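Local atomic coordinates of aminotransferase, class IV (Brucella abortus, PDB entry 4TVI), a protein that probably transfers the amino group of leucine, isoleucine and valine to 2-oxoglutarate, with pyridoxal 5'-phosphate as its cofactor. Residues T75-R80 with W307-A312; K112-D117 with L147-I152; V212-T217 with G235-G240; R245-L250 with V257-L262. All coordinates share one frame; numbering follows the deposited sequence.

Contact 1. Residues T75-R80 with W307-A312; sequences TPDLDR and WEWAHA
Pro76 brings its ring up to Trp309 and Ala310 at the end of the C-terminal helix. Its CB comes obliquely to the six-membered half of the indole, 3.4 Å from Trp309 CZ3, while CG is the ring atom nearest Ala310, with 4.1 Å between Pro76 CG and Ala310 CB. Pro76 and Asp77 are the two middle residues of a type II turn from Thr75 to Leu78, closed by the bond from Leu78 N to Thr75 O, so the turn delivers both side chains to the same indole. Asp77 crosses it at about a right angle, its carboxylate plane tilted 41° from the ring, and OD2 lies 3.6 Å from Trp309 CH2. This carboxylate is held from another quarter, because OD1 forms a salt bridge with Arg245. Trp309 reaches both residues because its CG stands anti to the backbone N (chi1 165°), carrying the indole out from its helix. The turn leads straight into helix 78-91, with Asp77 at the N-cap position. Helix 297-310 thus ends against the turn that leads into helix 78-91, and helix 241-252 supplies Arg245 and Leu249 as further neighbours of the indole.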
loop_
_atom_site.group_PDB
_atom_site.type_symbol
_atom_site.label_atom_id
_atom_site.label_comp_id
_atom_site.label_asym_id
_atom_site.label_seq_id
_atom_site.Cartn_x
_atom_site.Cartn_y
_atom_site.Cartn_z
ATOM N N THR A 75 -13.596 -25.215 9.740
ATOM C CA THR A 75 -13.290 -23.899 9.179
ATOM C C THR A 75 -13.977 -22.780 9.961
ATOM O O THR A 75 -14.864 -22.103 9.429
ATOM C CB THR A 75 -13.733 -23.800 7.704
ATOM O OG1 THR A 75 -15.144 -24.055 7.612
ATOM C CG2 THR A 75 -12.992 -24.815 6.844
ATOM N N PRO A 76 -13.569 -22.578 11.225
ATOM C CA PRO A 76 -14.245 -21.612 12.102
ATOM C C PRO A 76 -14.244 -20.191 11.557
ATOM O O PRO A 76 -13.228 -19.720 11.041
ATOM C CB PRO A 76 -13.443 -21.697 13.406
ATOM C CG PRO A 76 -12.121 -22.256 13.013
ATOM C CD PRO A 76 -12.418 -23.208 11.890
ATOM N N ASP A 77 -15.397 -19.536 11.658
ATOM C CA ASP A 77 -15.567 -18.141 11.259
ATOM C C ASP A 77 -15.226 -17.895 9.791
ATOM O O ASP A 77 -14.878 -16.772 9.410
ATOM C CB ASP A 77 -14.727 -17.215 12.152
ATOM C CG ASP A 77 -15.414 -16.899 13.479
ATOM O OD1 ASP A 77 -16.658 -16.805 13.493
ATOM O OD2 ASP A 77 -14.711 -16.750 14.506
ATOM N N LEU A 78 -15.326 -18.937 8.970
ATOM C CA LEU A 78 -15.154 -18.782 7.525
ATOM C C LEU A 78 -16.172 -17.782 6.979
ATOM O O LEU A 78 -15.881 -17.033 6.046
ATOM C CB LEU A 78 -15.288 -20.125 6.797
ATOM C CG LEU A 78 -15.308 -20.062 5.263
ATOM C CD1 LEU A 78 -14.053 -19.371 4.727
ATOM C CD2 LEU A 78 -15.447 -21.459 4.665
ATOM N N ASP A 79 -17.370 -17.780 7.557
ATOM C CA ASP A 79 -18.422 -16.891 7.086
ATOM C C ASP A 79 -18.076 -15.435 7.378
ATOM O O ASP A 79 -18.286 -14.563 6.533
ATOM C CB ASP A 79 -19.773 -17.260 7.710
ATOM C CG ASP A 79 -19.730 -17.327 9.236
ATOM O OD1 ASP A 79 -18.640 -17.506 9.814
ATOM O OD2 ASP A 79 -20.803 -17.208 9.860
ATOM N N ARG A 80 -17.526 -15.176 8.562
ATOM C CA ARG A 80 -17.155 -13.815 8.942
ATOM C C ARG A 80 -15.987 -13.305 8.101
ATOM O O ARG A 80 -15.991 -12.163 7.652
ATOM C CB ARG A 80 -16.793 -13.738 10.428
ATOM C CG ARG A 80 -17.907 -14.170 11.371
ATOM C CD ARG A 80 -17.704 -13.559 12.744
ATOM N NE ARG A 80 -17.854 -12.103 12.724
ATOM C CZ ARG A 80 -17.450 -11.298 13.703
ATOM N NH1 ARG A 80 -16.859 -11.808 14.776
ATOM N NH2 ARG A 80 -17.631 -9.987 13.611
ATOM N N TRP A 307 -10.587 -24.053 20.467
ATOM C CA TRP A 307 -10.640 -25.372 19.838
ATOM C C TRP A 307 -11.936 -26.113 20.166
ATOM O O TRP A 307 -12.484 -26.802 19.306
ATOM C CB TRP A 307 -9.432 -26.208 20.260
ATOM C CG TRP A 307 -8.397 -26.332 19.189
ATOM C CD1 TRP A 307 -8.074 -27.454 18.481
ATOM C CD2 TRP A 307 -7.560 -25.286 18.687
ATOM N NE1 TRP A 307 -7.079 -27.175 17.578
ATOM C CE2 TRP A 307 -6.746 -25.848 17.682
ATOM C CE3 TRP A 307 -7.414 -23.929 18.992
ATOM C CZ2 TRP A 307 -5.801 -25.101 16.982
ATOM C CZ3 TRP A 307 -6.474 -23.187 18.291
ATOM C CH2 TRP A 307 -5.681 -23.775 17.299
ATOM N N GLU A 308 -12.434 -25.959 21.396
ATOM C CA GLU A 308 -13.698 -26.589 21.772
ATOM C C GLU A 308 -14.828 -26.073 20.912
ATOM O O GLU A 308 -15.588 -26.849 20.335
ATOM C CB GLU A 308 -14.069 -26.337 23.235
ATOM C CG GLU A 308 -15.524 -26.759 23.516
ATOM C CD GLU A 308 -16.042 -26.329 24.876
ATOM O OE1 GLU A 308 -15.637 -25.247 25.357
ATOM O OE2 GLU A 308 -16.866 -27.062 25.465
ATOM N N TRP A 309 -14.938 -24.749 20.839
ATOM C CA TRP A 309 -15.986 -24.125 20.049
ATOM C C TRP A 309 -15.857 -24.476 18.571
ATOM O O TRP A 309 -16.853 -24.739 17.898
ATOM C CB TRP A 309 -15.965 -22.605 20.231
ATOM C CG TRP A 309 -16.770 -21.907 19.194
ATOM C CD1 TRP A 309 -18.126 -21.746 19.177
ATOM C CD2 TRP A 309 -16.275 -21.277 18.010
ATOM N NE1 TRP A 309 -18.506 -21.058 18.053
ATOM C CE2 TRP A 309 -17.388 -20.753 17.321
ATOM C CE3 TRP A 309 -14.999 -21.104 17.462
ATOM C CZ2 TRP A 309 -17.262 -20.069 16.112
ATOM C CZ3 TRP A 309 -14.878 -20.426 16.266
ATOM C CH2 TRP A 309 -16.002 -19.920 15.600
ATOM N N ALA A 310 -14.626 -24.483 18.073
ATOM C CA ALA A 310 -14.392 -24.767 16.662
ATOM C C ALA A 310 -14.874 -26.165 16.296
ATOM O O ALA A 310 -15.374 -26.379 15.194
ATOM C CB ALA A 310 -12.919 -24.613 16.326
ATOM N N HIS A 311 -14.731 -27.107 17.228
ATOM C CA HIS A 311 -15.134 -28.489 16.987
ATOM C C HIS A 311 -16.521 -28.804 17.538
ATOM O O HIS A 311 -16.975 -29.950 17.468
ATOM C CB HIS A 311 -14.117 -29.457 17.599
ATOM C CG HIS A 311 -12.851 -29.586 16.814
ATOM N ND1 HIS A 311 -12.780 -30.267 15.616
ATOM C CD2 HIS A 311 -11.602 -29.121 17.056
ATOM C CE1 HIS A 311 -11.542 -30.219 15.157
ATOM N NE2 HIS A 311 -10.808 -29.527 16.012
ATOM N N ALA A 312 -17.199 -27.803 18.087
ATOM C CA ALA A 312 -18.531 -28.033 18.642
ATOM C C ALA A 312 -19.549 -28.217 17.526
ATOM O O ALA A 312 -19.304 -27.847 16.375
ATOM C CB ALA A 312 -18.940 -26.886 19.556
ATOM O OXT ALA A 312 -20.638 -28.744 17.747
#

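Contact 2. Residues K112-D117 with L147-I152; sequences KKFAPD and LCLEAI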
loop_
_atom_site.group_PDB
_atom_site.type_symbol
_atom_site.label_atom_id
_atom_site.label_comp_id
_atom_site.label_asym_id
_atom_site.label_seq_id
_atom_site.Cartn_x
_atom_site.Cartn_y
_atom_site.Cartn_z
ATOM N N LYS A 112 -11.988 -29.069 -1.242
ATOM C CA LYS A 112 -12.173 -30.444 -1.692
ATOM C C LYS A 112 -11.058 -30.899 -2.628
ATOM O O LYS A 112 -10.841 -32.097 -2.804
ATOM C CB LYS A 112 -13.526 -30.600 -2.390
ATOM C CG LYS A 112 -14.719 -30.401 -1.471
ATOM C CD LYS A 112 -14.688 -31.383 -0.311
ATOM C CE LYS A 112 -15.911 -31.230 0.579
ATOM N NZ LYS A 112 -15.875 -32.165 1.736
ATOM N N LYS A 113 -10.347 -29.947 -3.219
ATOM C CA LYS A 113 -9.287 -30.271 -4.173
ATOM C C LYS A 113 -8.062 -30.818 -3.454
ATOM O O LYS A 113 -7.185 -31.416 -4.069
ATOM C CB LYS A 113 -8.895 -29.033 -4.989
ATOM C CG LYS A 113 -10.019 -28.416 -5.811
ATOM C CD LYS A 113 -10.013 -28.944 -7.241
ATOM C CE LYS A 113 -11.060 -28.240 -8.092
ATOM N NZ LYS A 113 -11.102 -28.768 -9.485
ATOM N N PHE A 114 -8.003 -30.592 -2.148
ATOM C CA PHE A 114 -6.889 -31.054 -1.332
ATOM C C PHE A 114 -7.114 -32.473 -0.834
ATOM O O PHE A 114 -8.251 -32.942 -0.754
ATOM C CB PHE A 114 -6.664 -30.097 -0.160
ATOM C CG PHE A 114 -6.143 -28.759 -0.583
ATOM C CD1 PHE A 114 -7.013 -27.762 -0.998
ATOM C CD2 PHE A 114 -4.782 -28.504 -0.595
ATOM C CE1 PHE A 114 -6.534 -26.529 -1.407
ATOM C CE2 PHE A 114 -4.294 -27.272 -0.998
ATOM C CZ PHE A 114 -5.171 -26.283 -1.405
ATOM N N ALA A 115 -6.022 -33.171 -0.545
ATOM C CA ALA A 115 -6.108 -34.489 0.062
ATOM C C ALA A 115 -6.800 -34.380 1.414
ATOM O O ALA A 115 -6.735 -33.332 2.059
ATOM C CB ALA A 115 -4.720 -35.104 0.212
ATOM N N PRO A 116 -7.490 -35.451 1.835
ATOM C CA PRO A 116 -8.120 -35.478 3.156
ATOM C C PRO A 116 -7.120 -35.142 4.259
ATOM O O PRO A 116 -5.923 -35.383 4.095
ATOM C CB PRO A 116 -8.617 -36.920 3.280
ATOM C CG PRO A 116 -8.855 -37.345 1.875
ATOM C CD PRO A 116 -7.796 -36.662 1.053
ATOM N N ASP A 117 -7.609 -34.558 5.346
ATOM C CA ASP A 117 -6.781 -34.222 6.498
ATOM C C ASP A 117 -5.631 -33.277 6.142
ATOM O O ASP A 117 -4.562 -33.329 6.751
ATOM C CB ASP A 117 -6.227 -35.497 7.134
ATOM C CG ASP A 117 -7.324 -36.435 7.596
ATOM O OD1 ASP A 117 -8.415 -35.941 7.949
ATOM O OD2 ASP A 117 -7.099 -37.665 7.596
ATOM N N LEU A 147 -9.222 -16.422 -5.343
ATOM C CA LEU A 147 -9.240 -17.126 -4.067
ATOM C C LEU A 147 -8.089 -18.122 -4.014
ATOM O O LEU A 147 -8.096 -19.131 -4.719
ATOM C CB LEU A 147 -10.577 -17.839 -3.868
ATOM C CG LEU A 147 -10.763 -18.623 -2.569
ATOM C CD1 LEU A 147 -10.586 -17.709 -1.355
ATOM C CD2 LEU A 147 -12.129 -19.281 -2.560
ATOM N N CYS A 148 -7.103 -17.840 -3.174
ATOM C CA CYS A 148 -5.900 -18.663 -3.119
ATOM C C CYS A 148 -5.891 -19.566 -1.890
ATOM O O CYS A 148 -5.954 -19.090 -0.750
ATOM C CB CYS A 148 -4.654 -17.768 -3.130
ATOM S SG CYS A 148 -3.087 -18.667 -3.191
ATOM N N LEU A 149 -5.814 -20.869 -2.135
ATOM C CA LEU A 149 -5.753 -21.860 -1.068
ATOM C C LEU A 149 -4.380 -22.507 -1.020
ATOM O O LEU A 149 -3.909 -23.058 -2.020
ATOM C CB LEU A 149 -6.822 -22.941 -1.252
ATOM C CG LEU A 149 -8.263 -22.485 -1.479
ATOM C CD1 LEU A 149 -9.200 -23.681 -1.455
ATOM C CD2 LEU A 149 -8.684 -21.435 -0.471
ATOM N N GLU A 150 -3.737 -22.425 0.139
ATOM C CA GLU A 150 -2.420 -23.018 0.328
ATOM C C GLU A 150 -2.422 -24.054 1.446
ATOM O O GLU A 150 -2.884 -23.782 2.557
ATOM C CB GLU A 150 -1.379 -21.939 0.627
ATOM C CG GLU A 150 0.049 -22.466 0.691
ATOM C CD GLU A 150 1.075 -21.353 0.829
ATOM O OE1 GLU A 150 0.664 -20.182 0.984
ATOM O OE2 GLU A 150 2.288 -21.647 0.782
ATOM N N ALA A 151 -1.902 -25.239 1.146
ATOM C CA ALA A 151 -1.745 -26.283 2.146
ATOM C C ALA A 151 -0.671 -25.897 3.161
ATOM O O ALA A 151 0.518 -25.861 2.846
ATOM C CB ALA A 151 -1.397 -27.605 1.484
ATOM N N ILE A 152 -1.105 -25.560 4.369
ATOM C CA ILE A 152 -0.191 -25.267 5.466
ATOM C C ILE A 152 -0.600 -26.034 6.715
ATOM O O ILE A 152 -1.682 -25.806 7.250
ATOM C CB ILE A 152 -0.150 -23.769 5.783
ATOM C CG1 ILE A 152 0.209 -22.974 4.521
ATOM C CG2 ILE A 152 0.835 -23.494 6.918
ATOM C CD1 ILE A 152 0.370 -21.489 4.750
#
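Phe114 is the one residue of 112-117 that makes this contact, laying the far end of its ring against Leu149 and Ala151 of strand 143-151. The apolar touches come from two sides of the ring's end. CE1 meets the leucine stem, with 3.6 Å between Phe114 CE1 and Leu149 CB, and Leu149 CD1 adds a slightly longer approach to the same carbon. Along the other flank of the ring, Phe114 CE2 lies 3.8 Å from Ala151 CB, and CD2 is a little farther off. Leu149 and Ala151 are two apart in an extended strand and both direct their CB toward the loop, which is why one phenyl ring can span the pair.

The second kind of contact is with the strand's backbone. Leu149 O comes to the ring edge in its plane, 3.5 Å from Phe114 CZ, so the oxygen faces the weakly positive rim of the ring rather than its pi cloud. Ala151 N approaches obliquely, 3.8 Å from Phe114 CE2. With CG anti to the carbonyl carbon of Phe114 (chi1 -69°), the ring is directed at the strand.

Beyond the two segments, Trp36 meets the Phe114 ring edge-to-face and Lys113 makes a cation-pi contact with the same indole. The loop 112-117 follows helix 100-111, whose Leu111 also touches Leu149. Strand 143-151 runs between strands 35-39 and 120-128 in the five-stranded antiparallel sheet, so Phe114 closes over that sheet just beyond the end of the helix.

Contact 3. Residues V212-T217 with G235-G240; sequences VAETAT and GTFLNG
The Phe237 ring takes the carbonyl oxygen of Ala213 on one face: Ala213 O sits over the ring centre, 3.4 Å above its plane. Glu214 approaches the phenylalanine obliquely, its carboxylate plane tilted 41° from the ring. Ala213 and Glu214 form a classic beta bulge, both facing Val205 of the neighbouring strand 202-206, and both residues touch the loop that precedes helix 241-252. Strand 212-215 belongs to the mixed sheet of a class IV aminotransferase (fold type IV), and 235-240 is the loop between strand 227-231 and helix 241-252.

The methyl of Ala213 meets the ring near its root, with Ala213 CB 3.5 Å from Phe237 CD1. Oxygen and methyl of one residue thus both meet the phenyl group, which lies alongside Ala213 with its CG between the backbone N and the carbonyl carbon (chi1 64°). Glu214 slides past Phe237 in the opposite direction, its chain extended beyond CG, and puts OE2 3.5 Å from Phe237 CB. Arg169 makes a long, weak ion pair with this oxygen and hydrogen-bonds to Thr236 O, touching both sides of the contact. Farther along, Thr215 OG1 accepts from Thr217 N over 3.1 Å and shapes an ST turn as the strand ends.

The two segments are tied together through one water: it donates to Glu214 OE2 at 2.8 Å and accepts from Leu238 N at 2.7 Å.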
loop_
_atom_site.group_PDB
_atom_site.type_symbol
_atom_site.label_atom_id
_atom_site.label_comp_id
_atom_site.label_asym_id
_atom_site.label_seq_id
_atom_site.Cartn_x
_atom_site.Cartn_y
_atom_site.Cartn_z
ATOM N N VAL A 212 -0.882 1.135 22.907
ATOM C CA VAL A 212 -0.703 -0.138 22.223
ATOM C C VAL A 212 -1.907 -0.446 21.350
ATOM O O VAL A 212 -3.050 -0.287 21.781
ATOM C CB VAL A 212 -0.475 -1.295 23.217
ATOM C CG1 VAL A 212 -0.383 -2.618 22.479
ATOM C CG2 VAL A 212 0.789 -1.055 24.024
ATOM N N ALA A 213 -1.635 -0.859 20.114
ATOM C CA ALA A 213 -2.673 -1.249 19.176
ATOM C C ALA A 213 -2.707 -2.765 18.999
ATOM O O ALA A 213 -3.749 -3.393 19.146
ATOM C CB ALA A 213 -2.452 -0.567 17.833
ATOM N N GLU A 214 -1.554 -3.337 18.670
ATOM C CA GLU A 214 -1.442 -4.758 18.359
ATOM C C GLU A 214 0.019 -5.082 18.115
ATOM O O GLU A 214 0.888 -4.244 18.359
ATOM C CB GLU A 214 -2.282 -5.125 17.130
ATOM C CG GLU A 214 -1.983 -4.266 15.902
ATOM C CD GLU A 214 -2.641 -4.797 14.643
ATOM O OE1 GLU A 214 -3.320 -5.839 14.729
ATOM O OE2 GLU A 214 -2.486 -4.172 13.572
ATOM N N THR A 215 0.297 -6.285 17.618
ATOM C CA THR A 215 1.654 -6.590 17.191
ATOM C C THR A 215 1.767 -6.204 15.724
ATOM O O THR A 215 0.813 -5.692 15.146
ATOM C CB THR A 215 2.029 -8.078 17.396
ATOM O OG1 THR A 215 1.593 -8.850 16.274
ATOM C CG2 THR A 215 1.399 -8.625 18.681
ATOM N N ALA A 216 2.914 -6.460 15.113
ATOM C CA ALA A 216 3.102 -6.100 13.713
ATOM C C ALA A 216 2.330 -7.032 12.780
ATOM O O ALA A 216 2.203 -6.751 11.589
ATOM C CB ALA A 216 4.574 -6.100 13.361
ATOM N N THR A 217 1.827 -8.141 13.312
ATOM C CA THR A 217 1.150 -9.141 12.483
ATOM C C THR A 217 -0.216 -9.588 13.000
ATOM O O THR A 217 -0.908 -10.360 12.329
ATOM C CB THR A 217 1.996 -10.419 12.344
ATOM O OG1 THR A 217 2.157 -11.018 13.639
ATOM C CG2 THR A 217 3.365 -10.115 11.740
ATOM N N GLY A 235 -9.810 1.855 15.577
ATOM C CA GLY A 235 -9.742 2.049 14.137
ATOM C C GLY A 235 -8.347 2.136 13.544
ATOM O O GLY A 235 -8.197 2.210 12.327
ATOM N N THR A 236 -7.323 2.122 14.391
ATOM C CA THR A 236 -5.954 2.232 13.900
ATOM C C THR A 236 -5.415 0.842 13.604
ATOM O O THR A 236 -4.345 0.688 13.011
ATOM C CB THR A 236 -5.031 2.938 14.910
ATOM O OG1 THR A 236 -5.009 2.194 16.134
ATOM C CG2 THR A 236 -5.518 4.342 15.177
ATOM N N PHE A 237 -6.176 -0.163 14.024
ATOM C CA PHE A 237 -5.838 -1.559 13.760
ATOM C C PHE A 237 -7.121 -2.342 13.540
ATOM O O PHE A 237 -8.203 -1.893 13.917
ATOM C CB PHE A 237 -5.029 -2.160 14.907
ATOM C CG PHE A 237 -5.777 -2.230 16.213
ATOM C CD1 PHE A 237 -5.837 -1.131 17.051
ATOM C CD2 PHE A 237 -6.400 -3.401 16.611
ATOM C CE1 PHE A 237 -6.512 -1.193 18.259
ATOM C CE2 PHE A 237 -7.080 -3.473 17.819
ATOM C CZ PHE A 237 -7.132 -2.362 18.645
ATOM N N LEU A 238 -7.006 -3.503 12.914
ATOM C CA LEU A 238 -8.175 -4.332 12.660
ATOM C C LEU A 238 -8.690 -4.966 13.940
ATOM O O LEU A 238 -7.931 -5.565 14.702
ATOM C CB LEU A 238 -7.853 -5.424 11.636
ATOM C CG LEU A 238 -7.741 -4.962 10.188
ATOM C CD1 LEU A 238 -7.284 -6.109 9.301
ATOM C CD2 LEU A 238 -9.081 -4.414 9.715
ATOM N N ASN A 239 -9.988 -4.819 14.173
ATOM C CA ASN A 239 -10.655 -5.554 15.229
ATOM C C ASN A 239 -10.859 -6.978 14.747
ATOM O O ASN A 239 -11.898 -7.309 14.179
ATOM C CB ASN A 239 -11.980 -4.888 15.595
ATOM C CG ASN A 239 -12.699 -5.596 16.729
ATOM O OD1 ASN A 239 -12.207 -6.584 17.276
ATOM N ND2 ASN A 239 -13.863 -5.079 17.101
ATOM N N GLY A 240 -9.850 -7.812 14.977
ATOM C CA GLY A 240 -9.798 -9.137 14.390
ATOM C C GLY A 240 -10.991 -10.016 14.680
ATOM O O GLY A 240 -11.633 -9.896 15.723
HETATM O O HOH W 1 -4.657 -4.107 11.824
#

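Contact 4. Residues R245-L250 with V257-L262; sequences RVIKLL and VHETTL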
loop_
_atom_site.group_PDB
_atom_site.type_symbol
_atom_site.label_atom_id
_atom_site.label_comp_id
_atom_site.label_asym_id
_atom_site.label_seq_id
_atom_site.Cartn_x
_atom_site.Cartn_y
_atom_site.Cartn_z
ATOM N N ARG A 245 -13.765 -13.618 18.682
ATOM C CA ARG A 245 -14.181 -14.965 19.045
ATOM C C ARG A 245 -13.591 -15.364 20.392
ATOM O O ARG A 245 -14.290 -15.920 21.239
ATOM C CB ARG A 245 -13.771 -15.974 17.967
ATOM C CG ARG A 245 -14.238 -17.405 18.259
ATOM C CD ARG A 245 -15.763 -17.472 18.367
ATOM N NE ARG A 245 -16.401 -17.062 17.122
ATOM C CZ ARG A 245 -17.712 -16.915 16.954
ATOM N NH1 ARG A 245 -18.547 -17.144 17.963
ATOM N NH2 ARG A 245 -18.187 -16.540 15.772
ATOM N N VAL A 246 -12.305 -15.074 20.582
ATOM C CA VAL A 246 -11.603 -15.398 21.824
ATOM C C VAL A 246 -12.167 -14.609 23.018
ATOM O O VAL A 246 -12.351 -15.156 24.114
ATOM C CB VAL A 246 -10.085 -15.134 21.683
ATOM C CG1 VAL A 246 -9.388 -15.149 23.045
ATOM C CG2 VAL A 246 -9.454 -16.147 20.733
ATOM N N ILE A 247 -12.466 -13.333 22.794
ATOM C CA ILE A 247 -13.081 -12.508 23.831
ATOM C C ILE A 247 -14.426 -13.098 24.239
ATOM O O ILE A 247 -14.726 -13.234 25.422
ATOM C CB ILE A 247 -13.283 -11.053 23.359
ATOM C CG1 ILE A 247 -11.936 -10.344 23.199
ATOM C CG2 ILE A 247 -14.161 -10.295 24.330
ATOM C CD1 ILE A 247 -12.056 -8.966 22.563
ATOM N N LYS A 248 -15.225 -13.457 23.240
ATOM C CA LYS A 248 -16.548 -14.024 23.467
ATOM C C LYS A 248 -16.459 -15.327 24.260
ATOM O O LYS A 248 -17.200 -15.527 25.221
ATOM C CB LYS A 248 -17.256 -14.252 22.127
ATOM C CG LYS A 248 -18.658 -14.841 22.221
ATOM C CD LYS A 248 -19.305 -14.915 20.841
ATOM C CE LYS A 248 -20.511 -15.847 20.833
ATOM N NZ LYS A 248 -21.590 -15.407 21.752
ATOM N N LEU A 249 -15.537 -16.200 23.871
ATOM C CA LEU A 249 -15.388 -17.490 24.535
ATOM C C LEU A 249 -14.837 -17.349 25.953
ATOM O O LEU A 249 -15.282 -18.045 26.863
ATOM C CB LEU A 249 -14.490 -18.411 23.711
ATOM C CG LEU A 249 -15.118 -18.889 22.401
ATOM C CD1 LEU A 249 -14.103 -19.642 21.558
ATOM C CD2 LEU A 249 -16.335 -19.755 22.691
ATOM N N LEU A 250 -13.869 -16.454 26.137
ATOM C CA LEU A 250 -13.304 -16.219 27.460
ATOM C C LEU A 250 -14.364 -15.706 28.427
ATOM O O LEU A 250 -14.472 -16.194 29.555
ATOM C CB LEU A 250 -12.146 -15.234 27.388
ATOM C CG LEU A 250 -10.809 -15.831 26.955
ATOM C CD1 LEU A 250 -9.804 -14.733 26.636
ATOM C CD2 LEU A 250 -10.289 -16.733 28.063
ATOM N N VAL A 257 -12.690 -10.020 30.623
ATOM C CA VAL A 257 -11.908 -9.478 29.530
ATOM C C VAL A 257 -12.185 -7.985 29.389
ATOM O O VAL A 257 -13.331 -7.576 29.198
ATOM C CB VAL A 257 -12.220 -10.183 28.196
ATOM C CG1 VAL A 257 -11.315 -9.651 27.106
ATOM C CG2 VAL A 257 -12.059 -11.687 28.340
ATOM N N HIS A 258 -11.138 -7.172 29.484
ATOM C CA HIS A 258 -11.316 -5.728 29.421
ATOM C C HIS A 258 -10.740 -5.159 28.132
ATOM O O HIS A 258 -9.549 -5.296 27.856
ATOM C CB HIS A 258 -10.671 -5.052 30.630
ATOM C CG HIS A 258 -11.204 -5.530 31.948
ATOM N ND1 HIS A 258 -12.525 -5.386 32.314
ATOM C CD2 HIS A 258 -10.588 -6.127 32.996
ATOM C CE1 HIS A 258 -12.704 -5.887 33.524
ATOM N NE2 HIS A 258 -11.543 -6.340 33.962
ATOM N N GLU A 259 -11.605 -4.524 27.347
ATOM C CA GLU A 259 -11.185 -3.804 26.151
ATOM C C GLU A 259 -10.985 -2.340 26.488
ATOM O O GLU A 259 -11.939 -1.563 26.530
ATOM C CB GLU A 259 -12.212 -3.960 25.039
ATOM C CG GLU A 259 -12.410 -5.400 24.622
ATOM C CD GLU A 259 -13.453 -5.531 23.542
ATOM O OE1 GLU A 259 -13.143 -5.184 22.379
ATOM O OE2 GLU A 259 -14.584 -5.959 23.864
ATOM N N THR A 260 -9.735 -1.974 26.732
ATOM C CA THR A 260 -9.421 -0.671 27.280
ATOM C C THR A 260 -8.164 -0.102 26.638
ATOM O O THR A 260 -7.497 -0.777 25.852
ATOM C CB THR A 260 -9.221 -0.749 28.799
ATOM O OG1 THR A 260 -9.096 0.571 29.336
ATOM C CG2 THR A 260 -7.966 -1.546 29.116
ATOM N N THR A 261 -7.845 1.141 26.975
ATOM C CA THR A 261 -6.641 1.771 26.458
ATOM C C THR A 261 -5.438 1.229 27.222
ATOM O O THR A 261 -5.387 1.302 28.448
ATOM C CB THR A 261 -6.708 3.302 26.580
ATOM O OG1 THR A 261 -7.794 3.799 25.787
ATOM C CG2 THR A 261 -5.399 3.945 26.124
ATOM N N LEU A 262 -4.483 0.658 26.497
ATOM C CA LEU A 262 -3.298 0.090 27.124
ATOM C C LEU A 262 -2.018 0.750 26.622
ATOM O O LEU A 262 -1.896 1.084 25.442
ATOM C CB LEU A 262 -3.237 -1.419 26.877
ATOM C CG LEU A 262 -4.390 -2.266 27.417
ATOM C CD1 LEU A 262 -4.317 -3.674 26.836
ATOM C CD2 LEU A 262 -4.384 -2.311 28.943
#
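Val257 sets its two methyls against two side chains of the helix, Ile247 and Leu250. Val257 CG1 lies 4.0 Å from both Ile247 CG1 and Ile247 CG2, while Val257 CG2 faces Leu250, 3.7 Å from Leu250 CB. Ile247 and Leu250 are three residues apart and so come out on the same side of the helix, which lets one valine bridge them. The rotation of Val257 (chi1 -176°, CG1 anti to the backbone N) hands one methyl to each partner. Leu250 crosses the valine at about a right angle and follows up with CD1, though at a longer distance.

Ile247 reaches farther along the strand. Its extended chain ends in CD1, which lies 3.8 Å from Glu259 CD, so a methyl packs beside a carboxylate. Glu259 is itself extended beyond CG, carrying its acid group back toward the helix, where OE1 makes a salt bridge with Arg243; OE2 has a long, weak ion pair with Arg251. The apolar core of the contact thus passes into a charged margin held by arginines of the same helix.

Ile247 also touches Thr230 of strand 227-231, and Leu250 touches Leu305 of helix 297-310. The axes of the short helix and strand segments approach to 9.5 Å at 139°, so they run roughly antiparallel but clearly oblique. Strand 227-231, helix 241-252 and strand 257-260, with the two strands parallel neighbours in the mixed sheet, make a beta-alpha-beta crossover, and this contact packs its helix onto its second strand.

Overall arrangement
Contacts 3 and 4 are buried and both reach the mixed sheet; they meet where Val212 N probably bonds to Leu262 O. Contacts 1 and 2 are only partly buried, and contact 2 belongs to the separate five-stranded antiparallel sheet, its centre about 32 Å from that of contact 4. Contact 1 joins residues far apart in sequence and touches contact 4 directly, through Arg245 and Leu249 of the helix, so helix 241-252 is part of contact 4 and a neighbour of contact 1. The chemistry differs accordingly: aliphatic packing with a charged margin in contact 4, a carbonyl over a ring plus a bridging water in contact 3, and single aromatic residues bearing most of contacts 1 and 2.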